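PDB 3EGE: putative methyltransferase from antibiotic biosynthesis pathway from Anabaena variabilis ATCC 29413, which probably transfers methyl groups from S-adenosylmethionine to an acceptor not yet identified. Local coordinates for residues G83-L88 / H105-L110; E116-I121 / E167-R172; L156-Q161 / G251-Y256. One frame throughout, in Å; residues are numbered along the deposited sequence.

Interaction 1: residues G83-L88 / H105-L110; sequences GYAENL and HHFSHL
A85 sets its methyl squarely over the face of the F107 ring, joining two loops at the C-terminal edge of the parallel strands in a Rossmann-like methyltransferase fold. Loop 83-88 follows strand 78-81. Segment 105-110 leads from strand 97-101 into helix 110-120. The CH-pi geometry is nearly ideal: A85 CB stands 3.4 Å from the F107 ring centroid and only 5° off its normal, so all six ring carbons are almost equally near. F107 takes up this position with CG anti to its carbonyl carbon (chi1 -54°), and its side chain also packs on I41, S113 and M117.

Beside this apolar pair the contact turns polar and wet. S108 OG lies 3.8 Å from both E86 OE1 and E86 OE2, too far for a direct bond. Water 1 spans the gap, donating to E86 OE1 and accepting from S108 N. E86 folds back at chi2 (-88°) toward S108, while its CB lies 4.4 Å from H109 CB. A type I turn from Y84 to N87 shapes the first loop, and E86 O receives K112 NZ. Water 2 donates to E86 OE2 at 3.0 Å and makes a weak bond to S108 OG at 3.5 Å.

Interaction 2: residues E116-I121 / E167-R172; sequences EMQRII and ENTKRR
Q118 reaches from the last turn of helix 110-120 to the end of helix 158-169, where it packs against N168 and T169 without a direct hydrogen bond. Its CB lies 3.5 Å from N168 O, and its amide end crosses T169 at a slant, with Q118 OE1 3.4 Å from T169 CG2. Q118 OE1 and T169 O, 3.5 Å apart, are both acceptors and cannot bond. The Q118 side chain leaves with CG anti to the backbone N (chi1 -179°) and then bends at chi2 (56°), which lays the amide over the T169 backbone. The Q118 and T169 CA atoms are 5.8 Å apart, so the backbones come close here.

The next shell holds the end of helix 158-169. N168 is held by ND2 bonds to L164 O and E111 OE2, while its OD1 accepts from Q115 NE2, so polar links tie the two helices one and two turns before Q118. K170 has positive phi (55°) where the chain leaves the helix, and its NZ returns to E167 O at 3.0 Å. M117 and I121 press onto strands 97-101 and 126-131, and T169 packs on I126; the two helices thus lie together against the central sheet.

Interaction 3: residues L156-Q161 / G251-Y256; sequences LPLDEQ and GYRFIY
Helix 158-169 packs on the sheet through its first turn, which lies against strand 252-258, a strand antiparallel to its neighbour 126-131. L158 and Q161, one turn apart, face R253 and I255, two residues apart on the same side of the strand. Both L158 methyls press on one side of the aliphatic part of R253: L158 CD1 is 3.7 Å from R253 CB, and L158 CD2 is 3.7 Å from R253 CG, the two side chains crossing at about a right angle. L158 CD1 also reaches I255 CG1 at 4.1 Å. Farther along, I255 CD1 meets Q161 CB at 3.5 Å, again with the side chains crossed.

The polar ends of this buried layer have partners of their own. R253 bends at chi2 (-76°), and its NH1 bonds to Y252 O at 2.9 Å and forms a salt bridge with D249. Q161 NE2 donates to L156 O at 2.9 Å, from 37° above the carbonyl plane, and also to F131 O, while Q161 OE1 pairs with T130 OG1; the amide is thus tied to the residue before the N-cap P157 and to strand 126-131. Helix-on-sheet packing of this kind is characteristic of the three-layer alpha-beta-alpha sandwich of Rossmann-like methyltransferases.

In the fold
Interaction 1 is a surface contact between loops, whereas interactions 2 and 3 are buried. Helix 158-169 serves both buried contacts: its start meets strand 252-258 in interaction 3, and its end meets helix 110-120 in interaction 2, their centres about 16 Å apart. Chemistry follows place: a CH-pi contact and bridging waters join the loops of interaction 1, interaction 2 rests on van der Waals contact with an amide, and interaction 3 is apolar packing edged by polar groups whose partners lie largely outside the segments. Interactions 1 and 2 join directly where L88 N probably bonds to E116 OE2 at 2.8 Å. Interactions 1 and 3 meet through L110 CD2 and L156 CD1, 3.9 Å apart.

Interaction 1: residues G83-L88 / H105-L110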
loop_
_atom_site.group_PDB
_atom_site.type_symbol
_atom_site.label_atom_id
_atom_site.label_comp_id
_atom_site.label_asym_id
_atom_site.label_seq_id
_atom_site.Cartn_x
_atom_site.Cartn_y
_atom_site.Cartn_z
ATOM N N GLY A 83 -8.648 5.908 15.136
ATOM C CA GLY A 83 -9.323 4.687 15.562
ATOM C C GLY A 83 -8.819 3.512 14.762
ATOM O O GLY A 83 -8.061 3.696 13.812
ATOM N N TYR A 84 -9.249 2.318 15.160
ATOM C CA TYR A 84 -8.853 1.076 14.525
ATOM C C TYR A 84 -9.879 0.631 13.491
ATOM O O TYR A 84 -11.071 0.910 13.610
ATOM C CB TYR A 84 -8.675 -0.019 15.568
ATOM C CG TYR A 84 -7.612 0.248 16.612
ATOM C CD1 TYR A 84 -6.256 0.170 16.285
ATOM C CD2 TYR A 84 -7.962 0.518 17.943
ATOM C CE1 TYR A 84 -5.257 0.391 17.242
ATOM C CE2 TYR A 84 -6.971 0.743 18.937
ATOM C CZ TYR A 84 -5.621 0.672 18.570
ATOM O OH TYR A 84 -4.654 0.887 19.524
ATOM N N ALA A 85 -9.403 -0.096 12.496
ATOM C CA ALA A 85 -10.235 -0.618 11.396
ATOM C C ALA A 85 -11.417 -1.489 11.834
ATOM O O ALA A 85 -12.472 -1.470 11.177
ATOM C CB ALA A 85 -9.369 -1.360 10.398
ATOM N N GLU A 86 -11.242 -2.211 12.948
ATOM C CA GLU A 86 -12.270 -3.127 13.488
ATOM C C GLU A 86 -13.462 -2.477 14.212
ATOM O O GLU A 86 -14.427 -3.177 14.581
ATOM C CB GLU A 86 -11.649 -4.210 14.406
ATOM C CG GLU A 86 -11.004 -3.763 15.748
ATOM C CD GLU A 86 -9.514 -3.375 15.676
ATOM O OE1 GLU A 86 -8.953 -3.287 14.544
ATOM O OE2 GLU A 86 -8.912 -3.156 16.772
ATOM N N ASN A 87 -13.359 -1.173 14.469
ATOM C CA ASN A 87 -14.390 -0.416 15.153
ATOM C C ASN A 87 -14.366 1.046 14.677
ATOM O O ASN A 87 -13.743 1.929 15.296
ATOM C CB ASN A 87 -14.195 -0.531 16.659
ATOM C CG ASN A 87 -15.277 0.201 17.448
ATOM O OD1 ASN A 87 -16.448 0.289 17.027
ATOM N ND2 ASN A 87 -14.896 0.720 18.608
ATOM N N LEU A 88 -15.036 1.269 13.547
ATOM C CA LEU A 88 -15.133 2.578 12.934
ATOM C C LEU A 88 -16.250 3.372 13.618
ATOM O O LEU A 88 -17.333 2.839 13.842
ATOM C CB LEU A 88 -15.397 2.451 11.436
ATOM C CG LEU A 88 -14.390 1.622 10.610
ATOM C CD1 LEU A 88 -14.901 1.420 9.143
ATOM C CD2 LEU A 88 -12.989 2.225 10.606
ATOM N N HIS A 105 -2.938 -5.332 5.885
ATOM C CA HIS A 105 -1.952 -6.200 6.541
ATOM C C HIS A 105 -1.556 -5.755 7.932
ATOM O O HIS A 105 -1.026 -6.570 8.681
ATOM C CB HIS A 105 -0.707 -6.437 5.675
ATOM C CG HIS A 105 0.101 -5.217 5.389
ATOM N ND1 HIS A 105 -0.329 -4.219 4.539
ATOM C CD2 HIS A 105 1.358 -4.880 5.769
ATOM C CE1 HIS A 105 0.608 -3.291 4.453
ATOM N NE2 HIS A 105 1.642 -3.670 5.184
ATOM N N HIS A 106 -1.825 -4.485 8.269
ATOM C CA HIS A 106 -1.619 -3.960 9.599
ATOM C C HIS A 106 -2.845 -4.119 10.514
ATOM O O HIS A 106 -2.738 -3.809 11.692
ATOM C CB HIS A 106 -1.238 -2.485 9.545
ATOM C CG HIS A 106 0.014 -2.202 8.784
ATOM N ND1 HIS A 106 1.197 -2.857 9.039
ATOM C CD2 HIS A 106 0.283 -1.287 7.821
ATOM C CE1 HIS A 106 2.134 -2.390 8.228
ATOM N NE2 HIS A 106 1.606 -1.428 7.487
ATOM N N PHE A 107 -3.987 -4.605 10.012
ATOM C CA PHE A 107 -5.181 -4.759 10.849
ATOM C C PHE A 107 -5.105 -6.043 11.690
ATOM O O PHE A 107 -4.648 -7.081 11.207
ATOM C CB PHE A 107 -6.500 -4.741 10.024
ATOM C CG PHE A 107 -6.682 -3.535 9.108
ATOM C CD1 PHE A 107 -5.941 -2.347 9.241
ATOM C CD2 PHE A 107 -7.698 -3.568 8.153
ATOM C CE1 PHE A 107 -6.164 -1.253 8.370
ATOM C CE2 PHE A 107 -7.930 -2.482 7.292
ATOM C CZ PHE A 107 -7.165 -1.322 7.405
ATOM N N SER A 108 -5.589 -5.978 12.931
ATOM C CA SER A 108 -5.534 -7.119 13.858
ATOM C C SER A 108 -6.707 -8.102 13.689
ATOM O O SER A 108 -6.542 -9.296 13.940
ATOM C CB SER A 108 -5.424 -6.629 15.317
ATOM O OG SER A 108 -6.603 -5.963 15.729
ATOM N N HIS A 109 -7.890 -7.617 13.309
ATOM C CA HIS A 109 -9.075 -8.499 13.080
ATOM C C HIS A 109 -9.610 -8.137 11.708
ATOM O O HIS A 109 -10.489 -7.294 11.576
ATOM C CB HIS A 109 -10.089 -8.321 14.212
ATOM C CG HIS A 109 -9.526 -8.623 15.568
ATOM N ND1 HIS A 109 -9.224 -9.903 15.981
ATOM C CD2 HIS A 109 -9.185 -7.806 16.594
ATOM C CE1 HIS A 109 -8.740 -9.862 17.209
ATOM N NE2 HIS A 109 -8.705 -8.601 17.604
ATOM N N LEU A 110 -9.012 -8.750 10.689
ATOM C CA LEU A 110 -9.294 -8.455 9.271
ATOM C C LEU A 110 -10.747 -8.680 8.854
ATOM O O LEU A 110 -11.291 -7.882 8.099
ATOM C CB LEU A 110 -8.353 -9.242 8.339
ATOM C CG LEU A 110 -8.284 -8.880 6.842
ATOM C CD1 LEU A 110 -7.943 -7.403 6.626
ATOM C CD2 LEU A 110 -7.274 -9.781 6.125
HETATM O O HOH W 1 -6.097 -2.878 13.890
HETATM O O HOH W 2 -6.120 -3.161 17.755
#

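Interaction 2: residues E116-I121 / E167-R172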
loop_
_atom_site.group_PDB
_atom_site.type_symbol
_atom_site.label_atom_id
_atom_site.label_comp_id
_atom_site.label_asym_id
_atom_site.label_seq_id
_atom_site.Cartn_x
_atom_site.Cartn_y
_atom_site.Cartn_z
ATOM N N GLU A 116 -17.006 -4.098 8.828
ATOM C CA GLU A 116 -17.103 -2.643 9.056
ATOM C C GLU A 116 -17.154 -1.822 7.758
ATOM O O GLU A 116 -17.892 -0.841 7.693
ATOM C CB GLU A 116 -15.941 -2.125 9.950
ATOM C CG GLU A 116 -16.049 -2.386 11.448
ATOM C CD GLU A 116 -17.191 -1.628 12.087
ATOM O OE1 GLU A 116 -18.348 -2.129 12.080
ATOM O OE2 GLU A 116 -16.933 -0.531 12.610
HETATM N N MSE A 117 -16.367 -2.206 6.754
HETATM C CA MSE A 117 -16.381 -1.528 5.454
HETATM C C MSE A 117 -17.731 -1.691 4.782
HETATM O O MSE A 117 -18.282 -0.720 4.277
HETATM C CB MSE A 117 -15.282 -2.034 4.516
HETATM C CG MSE A 117 -13.865 -1.692 5.008
HETATM SE SE MSE A 117 -12.552 -2.503 3.915
HETATM C CE MSE A 117 -10.883 -1.945 4.915
ATOM N N GLN A 118 -18.257 -2.917 4.803
ATOM C CA GLN A 118 -19.575 -3.205 4.268
ATOM C C GLN A 118 -20.683 -2.432 5.010
ATOM O O GLN A 118 -21.641 -1.985 4.388
ATOM C CB GLN A 118 -19.833 -4.729 4.272
ATOM C CG GLN A 118 -21.206 -5.167 3.701
ATOM C CD GLN A 118 -21.485 -4.680 2.268
ATOM O OE1 GLN A 118 -20.605 -4.692 1.392
ATOM N NE2 GLN A 118 -22.730 -4.297 2.021
ATOM N N ARG A 119 -20.530 -2.258 6.322
ATOM C CA ARG A 119 -21.536 -1.558 7.146
ATOM C C ARG A 119 -21.672 -0.075 6.777
ATOM O O ARG A 119 -22.795 0.460 6.735
ATOM C CB ARG A 119 -21.177 -1.700 8.634
ATOM C CG ARG A 119 -22.148 -1.048 9.619
ATOM C CD ARG A 119 -21.684 -1.131 11.061
ATOM N NE ARG A 119 -20.436 -0.396 11.293
ATOM C CZ ARG A 119 -20.330 0.924 11.421
ATOM N NH1 ARG A 119 -21.369 1.729 11.260
ATOM N NH2 ARG A 119 -19.142 1.441 11.637
ATOM N N ILE A 120 -20.534 0.567 6.510
ATOM C CA ILE A 120 -20.491 2.003 6.203
ATOM C C ILE A 120 -20.806 2.371 4.762
ATOM O O ILE A 120 -21.204 3.519 4.496
ATOM C CB ILE A 120 -19.135 2.676 6.667
ATOM C CG1 ILE A 120 -17.919 2.252 5.796
ATOM C CG2 ILE A 120 -18.938 2.413 8.157
ATOM C CD1 ILE A 120 -16.614 3.025 6.074
ATOM N N ILE A 121 -20.670 1.402 3.854
ATOM C CA ILE A 121 -20.807 1.662 2.419
ATOM C C ILE A 121 -22.268 1.671 1.899
ATOM O O ILE A 121 -23.102 0.877 2.343
ATOM C CB ILE A 121 -19.886 0.705 1.589
ATOM C CG1 ILE A 121 -19.474 1.356 0.241
ATOM C CG2 ILE A 121 -20.533 -0.694 1.433
ATOM C CD1 ILE A 121 -18.445 0.533 -0.610
ATOM N N GLU A 167 -16.898 -13.207 1.593
ATOM C CA GLU A 167 -17.784 -13.714 2.660
ATOM C C GLU A 167 -18.487 -12.628 3.488
ATOM O O GLU A 167 -19.608 -12.838 3.927
ATOM C CB GLU A 167 -17.002 -14.573 3.660
ATOM C CG GLU A 167 -16.673 -15.958 3.193
ATOM C CD GLU A 167 -15.678 -16.683 4.102
ATOM O OE1 GLU A 167 -15.003 -16.044 4.953
ATOM O OE2 GLU A 167 -15.551 -17.918 3.939
ATOM N N ASN A 168 -17.801 -11.510 3.738
ATOM C CA ASN A 168 -18.321 -10.396 4.569
ATOM C C ASN A 168 -18.894 -9.196 3.798
ATOM O O ASN A 168 -19.257 -8.194 4.403
ATOM C CB ASN A 168 -17.233 -9.990 5.550
ATOM C CG ASN A 168 -16.899 -11.109 6.521
ATOM O OD1 ASN A 168 -17.599 -11.298 7.510
ATOM N ND2 ASN A 168 -15.838 -11.858 6.246
ATOM N N THR A 169 -19.005 -9.329 2.478
ATOM C CA THR A 169 -19.524 -8.299 1.579
ATOM C C THR A 169 -20.746 -8.738 0.762
ATOM O O THR A 169 -21.608 -7.901 0.460
ATOM C CB THR A 169 -18.377 -7.818 0.650
ATOM O OG1 THR A 169 -17.453 -7.065 1.444
ATOM C CG2 THR A 169 -18.861 -6.920 -0.465
ATOM N N LYS A 170 -20.820 -10.022 0.393
ATOM C CA LYS A 170 -21.917 -10.564 -0.427
ATOM C C LYS A 170 -22.080 -9.774 -1.767
ATOM O O LYS A 170 -23.194 -9.394 -2.198
ATOM C CB LYS A 170 -23.243 -10.702 0.362
ATOM C CG LYS A 170 -23.248 -11.743 1.504
ATOM C CD LYS A 170 -22.529 -11.260 2.770
ATOM C CE LYS A 170 -22.753 -12.205 3.947
ATOM N NZ LYS A 170 -22.057 -11.727 5.183
ATOM N N ARG A 171 -20.919 -9.475 -2.352
ATOM C CA ARG A 171 -20.772 -8.856 -3.672
ATOM C C ARG A 171 -19.595 -9.635 -4.236
ATOM O O ARG A 171 -18.740 -10.106 -3.451
ATOM C CB ARG A 171 -20.419 -7.373 -3.572
ATOM C CG ARG A 171 -21.445 -6.496 -2.900
ATOM C CD ARG A 171 -22.399 -5.777 -3.857
ATOM N NE ARG A 171 -21.744 -4.682 -4.603
ATOM C CZ ARG A 171 -22.337 -3.560 -5.067
ATOM N NH1 ARG A 171 -23.636 -3.282 -4.843
ATOM N NH2 ARG A 171 -21.601 -2.655 -5.730
ATOM N N ARG A 172 -19.557 -9.814 -5.558
ATOM C CA ARG A 172 -18.449 -10.556 -6.171
ATOM C C ARG A 172 -17.183 -9.716 -5.982
ATOM O O ARG A 172 -17.205 -8.493 -6.150
ATOM C CB ARG A 172 -18.681 -10.892 -7.651
ATOM C CG ARG A 172 -17.562 -11.792 -8.247
ATOM C CD ARG A 172 -17.760 -12.199 -9.702
ATOM N NE ARG A 172 -17.618 -11.078 -10.641
ATOM C CZ ARG A 172 -18.597 -10.258 -11.054
ATOM N NH1 ARG A 172 -19.863 -10.374 -10.621
ATOM N NH2 ARG A 172 -18.306 -9.278 -11.918
#

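Interaction 3: residues L156-Q161 / G251-Y256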
loop_
_atom_site.group_PDB
_atom_site.type_symbol
_atom_site.label_atom_id
_atom_site.label_comp_id
_atom_site.label_asym_id
_atom_site.label_seq_id
_atom_site.Cartn_x
_atom_site.Cartn_y
_atom_site.Cartn_z
ATOM N N LEU A 156 -1.556 -13.029 4.705
ATOM C CA LEU A 156 -2.341 -14.040 4.034
ATOM C C LEU A 156 -2.199 -14.130 2.513
ATOM O O LEU A 156 -2.003 -13.117 1.842
ATOM C CB LEU A 156 -3.837 -13.761 4.245
ATOM C CG LEU A 156 -4.475 -13.788 5.617
ATOM C CD1 LEU A 156 -5.925 -13.346 5.470
ATOM C CD2 LEU A 156 -4.354 -15.172 6.228
ATOM N N PRO A 157 -2.326 -15.353 1.964
ATOM C CA PRO A 157 -2.420 -15.524 0.519
ATOM C C PRO A 157 -3.596 -14.717 -0.090
ATOM O O PRO A 157 -4.625 -14.529 0.574
ATOM C CB PRO A 157 -2.706 -17.027 0.371
ATOM C CG PRO A 157 -2.046 -17.626 1.544
ATOM C CD PRO A 157 -2.314 -16.658 2.652
ATOM N N LEU A 158 -3.434 -14.273 -1.339
ATOM C CA LEU A 158 -4.446 -13.458 -2.028
ATOM C C LEU A 158 -5.832 -14.115 -2.041
ATOM O O LEU A 158 -6.833 -13.427 -1.874
ATOM C CB LEU A 158 -4.019 -13.143 -3.472
ATOM C CG LEU A 158 -4.789 -12.011 -4.182
ATOM C CD1 LEU A 158 -4.405 -10.651 -3.584
ATOM C CD2 LEU A 158 -4.497 -12.062 -5.677
ATOM N N ASP A 159 -5.876 -15.431 -2.238
ATOM C CA ASP A 159 -7.139 -16.186 -2.241
ATOM C C ASP A 159 -7.876 -16.130 -0.907
ATOM O O ASP A 159 -9.096 -15.994 -0.902
ATOM C CB ASP A 159 -6.911 -17.651 -2.697
ATOM C CG ASP A 159 -6.622 -17.765 -4.195
ATOM O OD1 ASP A 159 -6.816 -16.762 -4.943
ATOM O OD2 ASP A 159 -6.215 -18.880 -4.643
ATOM N N GLU A 160 -7.138 -16.230 0.204
ATOM C CA GLU A 160 -7.723 -16.081 1.549
ATOM C C GLU A 160 -8.297 -14.667 1.735
ATOM O O GLU A 160 -9.416 -14.516 2.235
ATOM C CB GLU A 160 -6.719 -16.432 2.662
ATOM C CG GLU A 160 -6.362 -17.944 2.646
ATOM C CD GLU A 160 -5.442 -18.422 3.798
ATOM O OE1 GLU A 160 -5.440 -17.802 4.889
ATOM O OE2 GLU A 160 -4.743 -19.455 3.609
ATOM N N GLN A 161 -7.555 -13.661 1.265
ATOM C CA GLN A 161 -7.981 -12.257 1.343
ATOM C C GLN A 161 -9.271 -12.046 0.562
ATOM O O GLN A 161 -10.237 -11.466 1.105
ATOM C CB GLN A 161 -6.910 -11.297 0.813
ATOM C CG GLN A 161 -5.594 -11.289 1.581
ATOM C CD GLN A 161 -4.581 -10.347 0.954
ATOM O OE1 GLN A 161 -4.869 -9.168 0.727
ATOM N NE2 GLN A 161 -3.380 -10.856 0.692
ATOM N N GLY A 251 3.933 -8.862 -6.823
ATOM C CA GLY A 251 2.785 -9.351 -6.093
ATOM C C GLY A 251 1.781 -8.326 -5.591
ATOM O O GLY A 251 0.925 -8.688 -4.797
ATOM N N TYR A 252 1.865 -7.071 -6.050
ATOM C CA TYR A 252 0.882 -6.054 -5.659
ATOM C C TYR A 252 -0.392 -6.288 -6.463
ATOM O O TYR A 252 -0.343 -6.514 -7.693
ATOM C CB TYR A 252 1.405 -4.634 -5.830
ATOM C CG TYR A 252 2.533 -4.310 -4.882
ATOM C CD1 TYR A 252 3.876 -4.613 -5.231
ATOM C CD2 TYR A 252 2.278 -3.738 -3.641
ATOM C CE1 TYR A 252 4.957 -4.322 -4.361
ATOM C CE2 TYR A 252 3.345 -3.418 -2.735
ATOM C CZ TYR A 252 4.696 -3.720 -3.106
ATOM O OH TYR A 252 5.775 -3.453 -2.266
ATOM N N ARG A 253 -1.518 -6.230 -5.744
ATOM C CA ARG A 253 -2.833 -6.549 -6.286
ATOM C C ARG A 253 -3.940 -5.629 -5.756
ATOM O O ARG A 253 -3.980 -5.314 -4.560
ATOM C CB ARG A 253 -3.218 -7.971 -5.840
ATOM C CG ARG A 253 -2.358 -9.108 -6.347
ATOM C CD ARG A 253 -2.668 -9.422 -7.819
ATOM N NE ARG A 253 -1.832 -10.494 -8.326
ATOM C CZ ARG A 253 -0.542 -10.402 -8.668
ATOM N NH1 ARG A 253 0.121 -9.276 -8.573
ATOM N NH2 ARG A 253 0.102 -11.468 -9.107
ATOM N N PHE A 254 -4.836 -5.221 -6.657
ATOM C CA PHE A 254 -6.070 -4.542 -6.260
ATOM C C PHE A 254 -7.115 -5.640 -6.078
ATOM O O PHE A 254 -7.308 -6.449 -6.988
ATOM C CB PHE A 254 -6.572 -3.530 -7.291
ATOM C CG PHE A 254 -5.834 -2.234 -7.273
ATOM C CD1 PHE A 254 -6.078 -1.307 -6.272
ATOM C CD2 PHE A 254 -4.902 -1.917 -8.270
ATOM C CE1 PHE A 254 -5.402 -0.064 -6.250
ATOM C CE2 PHE A 254 -4.198 -0.679 -8.249
ATOM C CZ PHE A 254 -4.460 0.249 -7.241
ATOM N N ILE A 255 -7.691 -5.720 -4.875
ATOM C CA ILE A 255 -8.856 -6.561 -4.583
ATOM C C ILE A 255 -10.007 -5.538 -4.516
ATOM O O ILE A 255 -9.879 -4.504 -3.839
ATOM C CB ILE A 255 -8.820 -7.269 -3.213
ATOM C CG1 ILE A 255 -7.748 -8.333 -3.117
ATOM C CG2 ILE A 255 -10.122 -8.010 -2.968
ATOM C CD1 ILE A 255 -7.764 -8.949 -1.702
ATOM N N TYR A 256 -11.110 -5.842 -5.206
ATOM C CA TYR A 256 -12.256 -4.953 -5.254
ATOM C C TYR A 256 -13.584 -5.654 -5.504
ATOM O O TYR A 256 -13.645 -6.676 -6.194
ATOM C CB TYR A 256 -12.050 -3.857 -6.316
ATOM C CG TYR A 256 -11.847 -4.398 -7.710
ATOM C CD1 TYR A 256 -10.582 -4.808 -8.138
ATOM C CD2 TYR A 256 -12.919 -4.509 -8.615
ATOM C CE1 TYR A 256 -10.374 -5.317 -9.431
ATOM C CE2 TYR A 256 -12.718 -5.025 -9.918
ATOM C CZ TYR A 256 -11.441 -5.428 -10.313
ATOM O OH TYR A 256 -11.217 -5.955 -11.572
#